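Local structure of soluble lytic transglycosylase B3 (Pseudomonas aeruginosa, 5ANZ) at residues Pro95-Leu100 with Leu355-Leu360; Phe255-Pro260 with Met282-Val287; Pro312-Leu317 with Gly347-Ala352; Arg365-Arg370 with Ala412-Leu417. The protein is a multidomain lytic transglycosylase that probably cleaves peptidoglycan and takes part in turnover of the bacterial cell wall. All coordinates share one frame; numbering follows the deposited sequence.

Following the chain from the N terminus, residues 95-100 come first, but their contact closes last of the first three. Interaction 1 joins them to residues 355-360 and so closes a loop of more than 250 residues. Interactions 2 and 3 are nested inside that loop, one after the other. Interaction 2 adds the edge strand 285-286 to strand 254-258. Interaction 3 brings the loop at 347-352 back onto strand 313-316, the neighbour of 254-258 in the same sheet. Glu256 joins these two contacts directly. Interaction 4 opens after interaction 1 has closed and pairs two helices of the putative peptidoglycan-binding region. Leu360 touches Leu368, linking interactions 1 and 4. None of the loops cross.

Interaction 1 of 4, residues Pro95-Leu100 with Leu355-Leu360; sequences PVWKYL and LEDVPL
Pro95, the N-cap residue of helix 96-103, packs against Asp357, the centre of an inverse gamma turn. The turn is closed by the bond from Val358 N to Glu356 O at 2.8 Å. It presents both the carboxylate and the backbone carbonyl of Asp357 to the proline. Pro95 CB lies 3.4 Å from Asp357 OD2 and 3.5 Å from Asp357 O. Pro95 CG is also near that carbonyl, at 3.7 Å from Asp357 O. Asp357 CG is anti to its backbone N (chi1 -158°), which directs CG toward Pro95. OD2 lies near the plane of the Trp97 ring, at its edge, 4.4 Å from Trp97 CD1. No hydrogen bond joins the two segments. The position of OD2 close to a helix N terminus may still favour its negative charge. The other oxygen, OD1, is hydrogen-bonded to the hydroxyl of Tyr408, in the loop between helices 388-401 and 411-417. Two residues on, the ring of Pro359 meets that of Pro95 obliquely, with Pro359 CD 4.0 Å from Pro95 CD. This is a small surface contact. It joins the start of a helix in the transglycosylase region to the loop between helices 330-343 and 362-374. Further along helix 96-103, Tyr99 and Leu100 pack on helix 330-343, while Leu360 turns to helix 362-374.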
loop_
_atom_site.group_PDB
_atom_site.type_symbol
_atom_site.label_atom_id
_atom_site.label_comp_id
_atom_site.label_asym_id
_atom_site.label_seq_id
_atom_site.Cartn_x
_atom_site.Cartn_y
_atom_site.Cartn_z
ATOM N N PRO A 95 -13.506 -5.869 7.293
ATOM C CA PRO A 95 -13.068 -7.081 6.592
ATOM C C PRO A 95 -12.602 -6.736 5.178
ATOM O O PRO A 95 -12.994 -5.682 4.646
ATOM C CB PRO A 95 -14.322 -7.963 6.582
ATOM C CG PRO A 95 -15.461 -7.013 6.753
ATOM C CD PRO A 95 -14.942 -5.895 7.614
ATOM N N VAL A 96 -11.765 -7.587 4.590
ATOM C CA VAL A 96 -11.175 -7.282 3.295
ATOM C C VAL A 96 -12.247 -7.056 2.241
ATOM O O VAL A 96 -12.113 -6.170 1.405
ATOM C CB VAL A 96 -10.222 -8.395 2.810
ATOM C CG1 VAL A 96 -9.753 -8.108 1.383
ATOM C CG2 VAL A 96 -9.034 -8.516 3.745
ATOM N N TRP A 97 -13.320 -7.843 2.290
ATOM C CA TRP A 97 -14.329 -7.750 1.237
ATOM C C TRP A 97 -14.978 -6.362 1.247
ATOM O O TRP A 97 -15.370 -5.856 0.195
ATOM C CB TRP A 97 -15.382 -8.859 1.377
ATOM C CG TRP A 97 -16.414 -8.642 2.437
ATOM C CD1 TRP A 97 -16.437 -9.191 3.684
ATOM C CD2 TRP A 97 -17.595 -7.838 2.330
ATOM N NE1 TRP A 97 -17.553 -8.769 4.366
ATOM C CE2 TRP A 97 -18.280 -7.938 3.557
ATOM C CE3 TRP A 97 -18.135 -7.039 1.317
ATOM C CZ2 TRP A 97 -19.471 -7.269 3.799
ATOM C CZ3 TRP A 97 -19.323 -6.374 1.560
ATOM C CH2 TRP A 97 -19.979 -6.494 2.792
ATOM N N LYS A 98 -15.070 -5.739 2.424
ATOM C CA LYS A 98 -15.656 -4.397 2.511
ATOM C C LYS A 98 -14.658 -3.353 2.035
ATOM O O LYS A 98 -15.027 -2.396 1.350
ATOM C CB LYS A 98 -16.134 -4.080 3.933
ATOM C CG LYS A 98 -17.593 -4.485 4.170
ATOM C CD LYS A 98 -18.046 -4.270 5.610
ATOM C CE LYS A 98 -19.519 -4.646 5.786
ATOM N NZ LYS A 98 -19.970 -4.596 7.211
ATOM N N TYR A 99 -13.390 -3.544 2.383
ATOM C CA TYR A 99 -12.348 -2.684 1.838
ATOM C C TYR A 99 -12.367 -2.694 0.314
ATOM O O TYR A 99 -12.351 -1.641 -0.331
ATOM C CB TYR A 99 -10.982 -3.125 2.338
ATOM C CG TYR A 99 -9.838 -2.360 1.720
ATOM C CD1 TYR A 99 -9.527 -1.075 2.144
ATOM C CD2 TYR A 99 -9.055 -2.923 0.715
ATOM C CE1 TYR A 99 -8.475 -0.373 1.588
ATOM C CE2 TYR A 99 -7.995 -2.228 0.156
ATOM C CZ TYR A 99 -7.710 -0.957 0.596
ATOM O OH TYR A 99 -6.664 -0.254 0.039
ATOM N N LEU A 100 -12.414 -3.894 -0.257
ATOM C CA LEU A 100 -12.415 -4.045 -1.701
ATOM C C LEU A 100 -13.683 -3.472 -2.319
ATOM O O LEU A 100 -13.640 -2.913 -3.415
ATOM C CB LEU A 100 -12.275 -5.521 -2.095
ATOM C CG LEU A 100 -10.882 -6.105 -1.873
ATOM C CD1 LEU A 100 -10.887 -7.615 -2.105
ATOM C CD2 LEU A 100 -9.893 -5.408 -2.802
ATOM N N LEU A 355 -19.346 -15.284 5.059
ATOM C CA LEU A 355 -20.312 -14.409 5.720
ATOM C C LEU A 355 -19.835 -13.999 7.103
ATOM O O LEU A 355 -20.073 -12.875 7.543
ATOM C CB LEU A 355 -21.674 -15.091 5.834
ATOM C CG LEU A 355 -22.341 -15.498 4.523
ATOM C CD1 LEU A 355 -23.836 -15.682 4.737
ATOM C CD2 LEU A 355 -22.062 -14.473 3.435
ATOM N N GLU A 356 -19.150 -14.919 7.772
ATOM C CA GLU A 356 -18.736 -14.740 9.161
ATOM C C GLU A 356 -17.429 -13.981 9.313
ATOM O O GLU A 356 -16.778 -14.061 10.354
ATOM C CB GLU A 356 -18.588 -16.097 9.839
ATOM C CG GLU A 356 -19.845 -16.922 9.882
ATOM C CD GLU A 356 -19.578 -18.316 10.411
ATOM O OE1 GLU A 356 -18.937 -19.107 9.683
ATOM O OE2 GLU A 356 -19.993 -18.612 11.549
ATOM N N ASP A 357 -17.033 -13.255 8.280
ATOM C CA ASP A 357 -15.771 -12.539 8.341
ATOM C C ASP A 357 -15.911 -11.262 9.169
ATOM O O ASP A 357 -16.088 -10.169 8.636
ATOM C CB ASP A 357 -15.259 -12.217 6.936
ATOM C CG ASP A 357 -13.760 -11.979 6.907
ATOM O OD1 ASP A 357 -13.044 -12.578 7.739
ATOM O OD2 ASP A 357 -13.300 -11.192 6.054
ATOM N N VAL A 358 -15.852 -11.424 10.486
ATOM C CA VAL A 358 -15.716 -10.295 11.391
ATOM C C VAL A 358 -14.295 -10.310 11.918
ATOM O O VAL A 358 -13.945 -11.157 12.741
ATOM C CB VAL A 358 -16.714 -10.348 12.557
ATOM C CG1 VAL A 358 -16.389 -9.265 13.580
ATOM C CG2 VAL A 358 -18.140 -10.195 12.041
ATOM N N PRO A 359 -13.465 -9.374 11.439
ATOM C CA PRO A 359 -12.038 -9.390 11.759
ATOM C C PRO A 359 -11.795 -9.181 13.245
ATOM O O PRO A 359 -12.602 -8.536 13.913
ATOM C CB PRO A 359 -11.491 -8.217 10.950
ATOM C CG PRO A 359 -12.635 -7.266 10.901
ATOM C CD PRO A 359 -13.856 -8.130 10.757
ATOM N N LEU A 360 -10.702 -9.733 13.755
ATOM C CA LEU A 360 -10.323 -9.504 15.140
ATOM C C LEU A 360 -10.065 -8.024 15.399
ATOM O O LEU A 360 -9.444 -7.344 14.582
ATOM C CB LEU A 360 -9.080 -10.317 15.496
ATOM C CG LEU A 360 -9.256 -11.832 15.490
ATOM C CD1 LEU A 360 -7.972 -12.513 15.932
ATOM C CD2 LEU A 360 -10.411 -12.224 16.400
#

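Interaction 2 of 4, residues Phe255-Pro260 with Met282-Val287; sequences FEVRLP and MGVQGV
Arg258 and Gln285 form an antiparallel hydrogen-bonded pair. Arg258 N donates to Gln285 O at 2.9 Å, nearly straight at 168° but from above the carbonyl plane. Gln285 N returns a bond to Arg258 O at 3.1 Å, in the carbonyl plane. On one side of this pair, Val257 CB is 3.6 Å from Val284 CG1, and Leu259 CD2 is 4.0 Å from Val284 CG2. The two methyls of Val284 thus serve different partners. Beyond the pair, Val287 CG2 packs against the carboxylate of Glu256, 3.3 Å from Glu256 CD. The carboxylate is held by Val350 N at OE1 and Gly351 N at OE2. At the far end, Pro260 CD touches Gly283 O at 3.2 Å. Gly283 has positive phi (111°), which suits glycine, and is the C-prime residue of a Schellman motif that ends helix 276-280. The chain leaves the helix through this motif and runs directly into strand 285-286. Val284 packs on Trp279 of that helix. Strand 285-286 is the short, weakly bonded edge of a five-stranded antiparallel sheet. Strand 254-258 is bonded on its other flank to strand 313-316.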
loop_
_atom_site.group_PDB
_atom_site.type_symbol
_atom_site.label_atom_id
_atom_site.label_comp_id
_atom_site.label_asym_id
_atom_site.label_seq_id
_atom_site.Cartn_x
_atom_site.Cartn_y
_atom_site.Cartn_z
ATOM N N PHE A 255 -4.124 -13.473 -10.557
ATOM C CA PHE A 255 -5.471 -13.836 -10.975
ATOM C C PHE A 255 -6.096 -14.783 -9.970
ATOM O O PHE A 255 -5.399 -15.459 -9.210
ATOM C CB PHE A 255 -5.446 -14.477 -12.377
ATOM C CG PHE A 255 -4.334 -15.480 -12.570
ATOM C CD1 PHE A 255 -4.483 -16.792 -12.170
ATOM C CD2 PHE A 255 -3.132 -15.097 -13.142
ATOM C CE1 PHE A 255 -3.465 -17.708 -12.343
ATOM C CE2 PHE A 255 -2.112 -16.002 -13.315
ATOM C CZ PHE A 255 -2.274 -17.311 -12.913
ATOM N N GLU A 256 -7.422 -14.844 -9.977
ATOM C CA GLU A 256 -8.125 -15.756 -9.095
ATOM C C GLU A 256 -7.966 -17.198 -9.531
ATOM O O GLU A 256 -7.906 -17.489 -10.723
ATOM C CB GLU A 256 -9.611 -15.389 -9.038
ATOM C CG GLU A 256 -10.362 -16.180 -7.995
ATOM C CD GLU A 256 -11.811 -15.765 -7.878
ATOM O OE1 GLU A 256 -12.265 -14.938 -8.707
ATOM O OE2 GLU A 256 -12.483 -16.266 -6.948
ATOM N N VAL A 257 -7.901 -18.105 -8.559
ATOM C CA VAL A 257 -7.765 -19.526 -8.834
ATOM C C VAL A 257 -8.725 -20.329 -7.978
ATOM O O VAL A 257 -9.339 -19.803 -7.054
ATOM C CB VAL A 257 -6.338 -20.033 -8.586
ATOM C CG1 VAL A 257 -5.357 -19.319 -9.521
ATOM C CG2 VAL A 257 -5.942 -19.832 -7.108
ATOM N N ARG A 258 -8.856 -21.607 -8.312
ATOM C CA ARG A 258 -9.632 -22.537 -7.510
ATOM C C ARG A 258 -8.690 -23.548 -6.861
ATOM O O ARG A 258 -7.875 -24.163 -7.542
ATOM C CB ARG A 258 -10.674 -23.258 -8.376
ATOM C CG ARG A 258 -11.443 -24.343 -7.652
ATOM C CD ARG A 258 -12.253 -25.195 -8.629
ATOM N NE ARG A 258 -13.283 -24.425 -9.323
ATOM C CZ ARG A 258 -14.053 -24.910 -10.295
ATOM N NH1 ARG A 258 -13.906 -26.167 -10.696
ATOM N NH2 ARG A 258 -14.966 -24.139 -10.869
ATOM N N LEU A 259 -8.803 -23.709 -5.548
ATOM C CA LEU A 259 -7.980 -24.686 -4.831
ATOM C C LEU A 259 -8.669 -26.038 -4.723
ATOM O O LEU A 259 -9.888 -26.106 -4.574
ATOM C CB LEU A 259 -7.644 -24.180 -3.435
ATOM C CG LEU A 259 -6.844 -22.879 -3.440
ATOM C CD1 LEU A 259 -6.518 -22.408 -2.034
ATOM C CD2 LEU A 259 -5.571 -23.074 -4.261
ATOM N N PRO A 260 -7.880 -27.119 -4.791
ATOM C CA PRO A 260 -8.391 -28.482 -4.613
ATOM C C PRO A 260 -8.743 -28.801 -3.165
ATOM O O PRO A 260 -8.428 -28.033 -2.250
ATOM C CB PRO A 260 -7.225 -29.349 -5.081
ATOM C CG PRO A 260 -6.029 -28.529 -4.786
ATOM C CD PRO A 260 -6.447 -27.119 -5.123
ATOM N N MET A 282 -0.079 -29.188 -8.883
ATOM C CA MET A 282 -0.310 -29.364 -7.460
ATOM C C MET A 282 -1.803 -29.385 -7.133
ATOM O O MET A 282 -2.193 -29.530 -5.970
ATOM C CB MET A 282 0.376 -28.239 -6.684
ATOM C CG MET A 282 0.945 -28.641 -5.342
ATOM S SD MET A 282 1.692 -27.224 -4.506
ATOM C CE MET A 282 2.787 -28.075 -3.367
ATOM N N GLY A 283 -2.635 -29.212 -8.156
ATOM C CA GLY A 283 -4.073 -29.166 -7.955
ATOM C C GLY A 283 -4.755 -27.825 -8.181
ATOM O O GLY A 283 -5.981 -27.759 -8.253
ATOM N N VAL A 284 -3.974 -26.754 -8.284
ATOM C CA VAL A 284 -4.543 -25.430 -8.493
ATOM C C VAL A 284 -5.044 -25.274 -9.921
ATOM O O VAL A 284 -4.398 -25.730 -10.863
ATOM C CB VAL A 284 -3.517 -24.310 -8.197
ATOM C CG1 VAL A 284 -4.188 -22.946 -8.245
ATOM C CG2 VAL A 284 -2.871 -24.525 -6.836
ATOM N N GLN A 285 -6.180 -24.603 -10.080
ATOM C CA GLN A 285 -6.816 -24.465 -11.384
ATOM C C GLN A 285 -7.292 -23.049 -11.649
ATOM O O GLN A 285 -7.354 -22.221 -10.738
ATOM C CB GLN A 285 -8.013 -25.417 -11.500
ATOM C CG GLN A 285 -7.689 -26.883 -11.325
ATOM C CD GLN A 285 -8.926 -27.760 -11.401
ATOM O OE1 GLN A 285 -10.020 -27.284 -11.708
ATOM N NE2 GLN A 285 -8.758 -29.044 -11.114
ATOM N N GLY A 286 -7.654 -22.779 -12.900
ATOM C CA GLY A 286 -8.301 -21.525 -13.241
ATOM C C GLY A 286 -9.577 -21.435 -12.428
ATOM O O GLY A 286 -10.072 -22.450 -11.943
ATOM N N VAL A 287 -10.113 -20.231 -12.281
ATOM C CA VAL A 287 -11.206 -19.995 -11.343
ATOM C C VAL A 287 -12.487 -20.732 -11.738
ATOM O O VAL A 287 -13.321 -21.051 -10.886
ATOM C CB VAL A 287 -11.499 -18.493 -11.216
ATOM C CG1 VAL A 287 -12.214 -17.985 -12.454
ATOM C CG2 VAL A 287 -12.309 -18.217 -9.957
#

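Interaction 3 of 4, residues Pro312-Leu317 with Gly347-Ala352; sequences PAFLVL and GRIVGA
Ile349 reaches Pro312 and Phe314 with different branches. Its CG1 is anti to the carbonyl carbon (chi1 -57°), and its CG2 is anti to the backbone N. Chi1 thus sets CG1 and CG2 apart, and chi2 of 170° extends CD1 on from CG1 to the ring of Phe314. Ile349 CG2 meets the proline ring obliquely, 3.6 Å from Pro312 CB and 3.9 Å from Pro312 CG. The other branch goes to the aromatic ring, where Ile349 CD1 is 4.1 Å from Phe314 CZ. It lies near the ring plane, at the edge, so the methyl does not stack on a face. The two side chains cross at about a right angle. Pro312 also faces the backbone of the loop: its CD is 3.7 Å from Ala352 O, and its CB is 4.0 Å from Gly351 O. Strand 313-316 is bonded to strands 254-258 and 300-304, and Glu256 of the former touches Pro312, Phe314 and Ile349. No hydrogen bond runs between the two segments. Their contact is van der Waals in nature, while the polar grip on the loop at Val350 and Gly351 comes from Glu256 of the adjoining strand.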
loop_
_atom_site.group_PDB
_atom_site.type_symbol
_atom_site.label_atom_id
_atom_site.label_comp_id
_atom_site.label_asym_id
_atom_site.label_seq_id
_atom_site.Cartn_x
_atom_site.Cartn_y
_atom_site.Cartn_z
ATOM N N PRO A 312 -11.982 -16.541 -1.360
ATOM C CA PRO A 312 -11.348 -16.656 -2.677
ATOM C C PRO A 312 -9.823 -16.761 -2.580
ATOM O O PRO A 312 -9.222 -16.326 -1.585
ATOM C CB PRO A 312 -11.781 -15.369 -3.381
ATOM C CG PRO A 312 -11.963 -14.388 -2.259
ATOM C CD PRO A 312 -12.547 -15.203 -1.120
ATOM N N ALA A 313 -9.220 -17.371 -3.595
ATOM C CA ALA A 313 -7.776 -17.574 -3.638
ATOM C C ALA A 313 -7.209 -16.954 -4.906
ATOM O O ALA A 313 -7.859 -16.974 -5.959
ATOM C CB ALA A 313 -7.438 -19.049 -3.566
ATOM N N PHE A 314 -6.008 -16.385 -4.795
ATOM C CA PHE A 314 -5.351 -15.752 -5.930
ATOM C C PHE A 314 -3.925 -16.246 -6.049
ATOM O O PHE A 314 -3.274 -16.459 -5.030
ATOM C CB PHE A 314 -5.343 -14.227 -5.764
ATOM C CG PHE A 314 -6.713 -13.628 -5.672
ATOM C CD1 PHE A 314 -7.364 -13.542 -4.453
ATOM C CD2 PHE A 314 -7.347 -13.153 -6.797
ATOM C CE1 PHE A 314 -8.634 -12.987 -4.365
ATOM C CE2 PHE A 314 -8.628 -12.598 -6.713
ATOM C CZ PHE A 314 -9.264 -12.516 -5.491
ATOM N N LEU A 315 -3.431 -16.417 -7.273
ATOM C CA LEU A 315 -1.987 -16.543 -7.459
ATOM C C LEU A 315 -1.489 -15.159 -7.807
ATOM O O LEU A 315 -2.045 -14.529 -8.699
ATOM C CB LEU A 315 -1.619 -17.532 -8.559
ATOM C CG LEU A 315 -1.805 -18.989 -8.160
ATOM C CD1 LEU A 315 -1.438 -19.904 -9.310
ATOM C CD2 LEU A 315 -0.946 -19.285 -6.933
ATOM N N VAL A 316 -0.457 -14.680 -7.117
ATOM C CA VAL A 316 0.035 -13.336 -7.404
ATOM C C VAL A 316 1.484 -13.388 -7.881
ATOM O O VAL A 316 2.305 -14.159 -7.386
ATOM C CB VAL A 316 -0.116 -12.402 -6.199
ATOM C CG1 VAL A 316 -1.597 -12.251 -5.853
ATOM C CG2 VAL A 316 0.664 -12.906 -4.985
ATOM N N LEU A 317 1.745 -12.590 -8.905
ATOM C CA LEU A 317 2.995 -12.673 -9.643
ATOM C C LEU A 317 3.870 -11.481 -9.310
ATOM O O LEU A 317 3.576 -10.707 -8.407
ATOM C CB LEU A 317 2.740 -12.739 -11.148
ATOM C CG LEU A 317 2.375 -14.113 -11.729
ATOM C CD1 LEU A 317 1.054 -14.574 -11.196
ATOM C CD2 LEU A 317 2.376 -14.074 -13.264
ATOM N N GLY A 347 -12.073 -7.779 -12.953
ATOM C CA GLY A 347 -11.952 -7.308 -11.584
ATOM C C GLY A 347 -12.978 -7.812 -10.596
ATOM O O GLY A 347 -13.075 -7.341 -9.465
ATOM N N ARG A 348 -13.778 -8.776 -10.980
ATOM C CA ARG A 348 -14.669 -9.230 -9.949
ATOM C C ARG A 348 -14.376 -10.687 -9.651
ATOM O O ARG A 348 -13.677 -11.377 -10.398
ATOM C CB ARG A 348 -16.113 -8.928 -10.335
ATOM C CG ARG A 348 -17.041 -10.063 -10.532
ATOM C CD ARG A 348 -18.240 -9.494 -11.264
ATOM N NE ARG A 348 -17.866 -8.725 -12.458
ATOM C CZ ARG A 348 -16.865 -9.026 -13.288
ATOM N NH1 ARG A 348 -16.094 -10.094 -13.087
ATOM N NH2 ARG A 348 -16.624 -8.249 -14.330
ATOM N N ILE A 349 -14.852 -11.109 -8.497
ATOM C CA ILE A 349 -14.343 -12.292 -7.843
ATOM C C ILE A 349 -15.383 -13.397 -7.861
ATOM O O ILE A 349 -16.526 -13.184 -7.453
ATOM C CB ILE A 349 -13.933 -11.940 -6.408
ATOM C CG1 ILE A 349 -12.889 -10.815 -6.447
ATOM C CG2 ILE A 349 -13.411 -13.160 -5.674
ATOM C CD1 ILE A 349 -12.590 -10.210 -5.095
ATOM N N VAL A 350 -14.984 -14.571 -8.351
ATOM C CA VAL A 350 -15.888 -15.719 -8.477
ATOM C C VAL A 350 -16.173 -16.408 -7.139
ATOM O O VAL A 350 -17.310 -16.752 -6.832
ATOM C CB VAL A 350 -15.308 -16.761 -9.458
ATOM C CG1 VAL A 350 -16.177 -18.007 -9.510
ATOM C CG2 VAL A 350 -15.141 -16.151 -10.845
ATOM N N GLY A 351 -15.134 -16.619 -6.336
ATOM C CA GLY A 351 -15.318 -17.298 -5.069
ATOM C C GLY A 351 -16.012 -16.387 -4.072
ATOM O O GLY A 351 -15.691 -15.209 -3.967
ATOM N N ALA A 352 -16.959 -16.936 -3.327
ATOM C CA ALA A 352 -17.715 -16.130 -2.377
ATOM C C ALA A 352 -16.887 -15.775 -1.149
ATOM O O ALA A 352 -16.005 -16.528 -0.743
ATOM C CB ALA A 352 -19.003 -16.859 -1.960
#

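Interaction 4 of 4, residues Arg365-Arg370 with Ala412-Leu417; sequences RIELQR and ALLDRL
Leu368 and Leu417 meet where two helices of the putative peptidoglycan-binding domain cross. The axes of the short segments approach to 10.2 Å, with a signed crossing angle of 45°. The inner part of the contact is tight. Leu368 CG is anti to its backbone N (chi1 170°), and its methyl CD1 is received by two leucines of the other helix. It lies 3.4 Å from Leu417 CD1, closer than carbon atoms usually pack. The same CD1 is 4.1 Å from Leu413 CD2, and those two side chains cross at about a right angle. Helix 388-401 completes this apolar core: Ile394 touches both Leu368 and Leu413, and Cys397 touches Leu417. All three leucines are buried.

The outer part is looser and more polar. Glu367 leaves the helix as an extended chain that is partly exposed. It crosses Leu414 at about a right angle, and its OE1 is 3.7 Å from Leu414 CD2. This is only a van der Waals touch, as a methyl offers no hydrogen bond to the carboxylate. The charge is met instead by Arg418, just past the end of helix 411-417, in a salt bridge to Glu367 OE2. That bridge runs from one helix to the residue just after the other, at the partly exposed Glu367. Between the two parts, Leu414 uses its other methyl against the backbone: CD1 sits 3.7 Å from Leu368 CA.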
loop_
_atom_site.group_PDB
_atom_site.type_symbol
_atom_site.label_atom_id
_atom_site.label_comp_id
_atom_site.label_asym_id
_atom_site.label_seq_id
_atom_site.Cartn_x
_atom_site.Cartn_y
_atom_site.Cartn_z
ATOM N N ARG A 365 -6.365 -9.104 18.664
ATOM C CA ARG A 365 -5.142 -9.598 18.035
ATOM C C ARG A 365 -4.046 -9.805 19.078
ATOM O O ARG A 365 -3.261 -10.761 19.004
ATOM C CB ARG A 365 -4.661 -8.641 16.949
ATOM C CG ARG A 365 -5.582 -8.577 15.725
ATOM C CD ARG A 365 -4.930 -7.840 14.560
ATOM N NE ARG A 365 -4.627 -6.445 14.870
ATOM C CZ ARG A 365 -5.474 -5.435 14.690
ATOM N NH1 ARG A 365 -6.692 -5.660 14.213
ATOM N NH2 ARG A 365 -5.105 -4.200 14.992
ATOM N N ILE A 366 -3.985 -8.901 20.046
ATOM C CA ILE A 366 -3.028 -9.025 21.137
ATOM C C ILE A 366 -3.381 -10.215 22.000
ATOM O O ILE A 366 -2.505 -11.003 22.389
ATOM C CB ILE A 366 -2.988 -7.737 21.988
ATOM C CG1 ILE A 366 -2.267 -6.640 21.207
ATOM C CG2 ILE A 366 -2.317 -7.990 23.339
ATOM C CD1 ILE A 366 -2.583 -5.236 21.694
ATOM N N GLU A 367 -4.671 -10.359 22.285
ATOM C CA GLU A 367 -5.132 -11.480 23.089
ATOM C C GLU A 367 -4.789 -12.790 22.388
ATOM O O GLU A 367 -4.363 -13.748 23.037
ATOM C CB GLU A 367 -6.636 -11.401 23.349
ATOM C CG GLU A 367 -7.118 -12.380 24.413
ATOM C CD GLU A 367 -8.627 -12.380 24.582
ATOM O OE1 GLU A 367 -9.311 -11.557 23.933
ATOM O OE2 GLU A 367 -9.129 -13.213 25.366
ATOM N N LEU A 368 -4.982 -12.825 21.069
ATOM C CA LEU A 368 -4.692 -14.026 20.288
ATOM C C LEU A 368 -3.239 -14.430 20.434
ATOM O O LEU A 368 -2.924 -15.614 20.615
ATOM C CB LEU A 368 -5.017 -13.807 18.808
ATOM C CG LEU A 368 -4.521 -14.933 17.889
ATOM C CD1 LEU A 368 -5.233 -16.224 18.225
ATOM C CD2 LEU A 368 -4.711 -14.565 16.426
ATOM N N GLN A 369 -2.349 -13.448 20.336
ATOM C CA GLN A 369 -0.919 -13.725 20.430
ATOM C C GLN A 369 -0.560 -14.247 21.814
ATOM O O GLN A 369 0.266 -15.161 21.945
ATOM C CB GLN A 369 -0.105 -12.475 20.097
ATOM C CG GLN A 369 -0.040 -12.181 18.594
ATOM C CD GLN A 369 0.535 -10.814 18.278
ATOM O OE1 GLN A 369 0.374 -9.870 19.047
ATOM N NE2 GLN A 369 1.210 -10.704 17.137
ATOM N N ARG A 370 -1.187 -13.681 22.847
ATOM C CA ARG A 370 -0.919 -14.121 24.216
ATOM C C ARG A 370 -1.461 -15.535 24.459
ATOM O O ARG A 370 -0.835 -16.343 25.162
ATOM C CB ARG A 370 -1.508 -13.128 25.224
ATOM C CG ARG A 370 -0.790 -11.788 25.260
ATOM C CD ARG A 370 -1.388 -10.872 26.320
ATOM N NE ARG A 370 -0.677 -9.601 26.429
ATOM C CZ ARG A 370 -1.242 -8.463 26.815
ATOM N NH1 ARG A 370 -2.531 -8.434 27.133
ATOM N NH2 ARG A 370 -0.522 -7.353 26.891
ATOM N N ALA A 412 -13.586 -17.210 16.110
ATOM C CA ALA A 412 -13.832 -18.588 16.518
ATOM C C ALA A 412 -12.550 -19.249 17.027
ATOM O O ALA A 412 -12.589 -20.061 17.953
ATOM C CB ALA A 412 -14.420 -19.386 15.370
ATOM N N LEU A 413 -11.414 -18.896 16.428
ATOM C CA LEU A 413 -10.124 -19.393 16.911
ATOM C C LEU A 413 -9.835 -18.856 18.305
ATOM O O LEU A 413 -9.409 -19.590 19.197
ATOM C CB LEU A 413 -8.996 -18.997 15.965
ATOM C CG LEU A 413 -7.580 -19.377 16.400
ATOM C CD1 LEU A 413 -7.456 -20.882 16.596
ATOM C CD2 LEU A 413 -6.571 -18.878 15.366
ATOM N N LEU A 414 -10.062 -17.561 18.485
ATOM C CA LEU A 414 -9.913 -16.954 19.792
ATOM C C LEU A 414 -10.863 -17.600 20.819
ATOM O O LEU A 414 -10.474 -17.837 21.965
ATOM C CB LEU A 414 -10.160 -15.446 19.706
ATOM C CG LEU A 414 -9.683 -14.634 20.907
ATOM C CD1 LEU A 414 -8.198 -14.885 21.153
ATOM C CD2 LEU A 414 -9.947 -13.158 20.673
ATOM N N ASP A 415 -12.099 -17.890 20.407
ATOM C CA ASP A 415 -13.078 -18.517 21.307
ATOM C C ASP A 415 -12.664 -19.935 21.706
ATOM O O ASP A 415 -12.878 -20.362 22.843
ATOM C CB ASP A 415 -14.465 -18.563 20.663
ATOM C CG ASP A 415 -15.119 -17.199 20.584
ATOM O OD1 ASP A 415 -14.767 -16.318 21.398
ATOM O OD2 ASP A 415 -15.991 -17.014 19.708
ATOM N N ARG A 416 -12.096 -20.670 20.761
ATOM C CA ARG A 416 -11.627 -22.024 21.042
ATOM C C ARG A 416 -10.466 -21.974 22.031
ATOM O O ARG A 416 -10.411 -22.753 22.984
ATOM C CB ARG A 416 -11.208 -22.731 19.751
ATOM C CG ARG A 416 -10.589 -24.100 19.964
ATOM C CD ARG A 416 -11.584 -25.087 20.555
ATOM N NE ARG A 416 -11.537 -26.374 19.865
ATOM C CZ ARG A 416 -10.654 -27.331 20.129
ATOM N NH1 ARG A 416 -9.737 -27.150 21.070
ATOM N NH2 ARG A 416 -10.685 -28.470 19.449
ATOM N N LEU A 417 -9.552 -21.038 21.799
ATOM C CA LEU A 417 -8.376 -20.858 22.643
ATOM C C LEU A 417 -8.701 -20.562 24.103
ATOM O O LEU A 417 -7.939 -20.941 24.991
ATOM C CB LEU A 417 -7.504 -19.734 22.078
ATOM C CG LEU A 417 -6.593 -20.147 20.921
ATOM C CD1 LEU A 417 -6.079 -18.929 20.172
ATOM C CD2 LEU A 417 -5.433 -20.971 21.449
#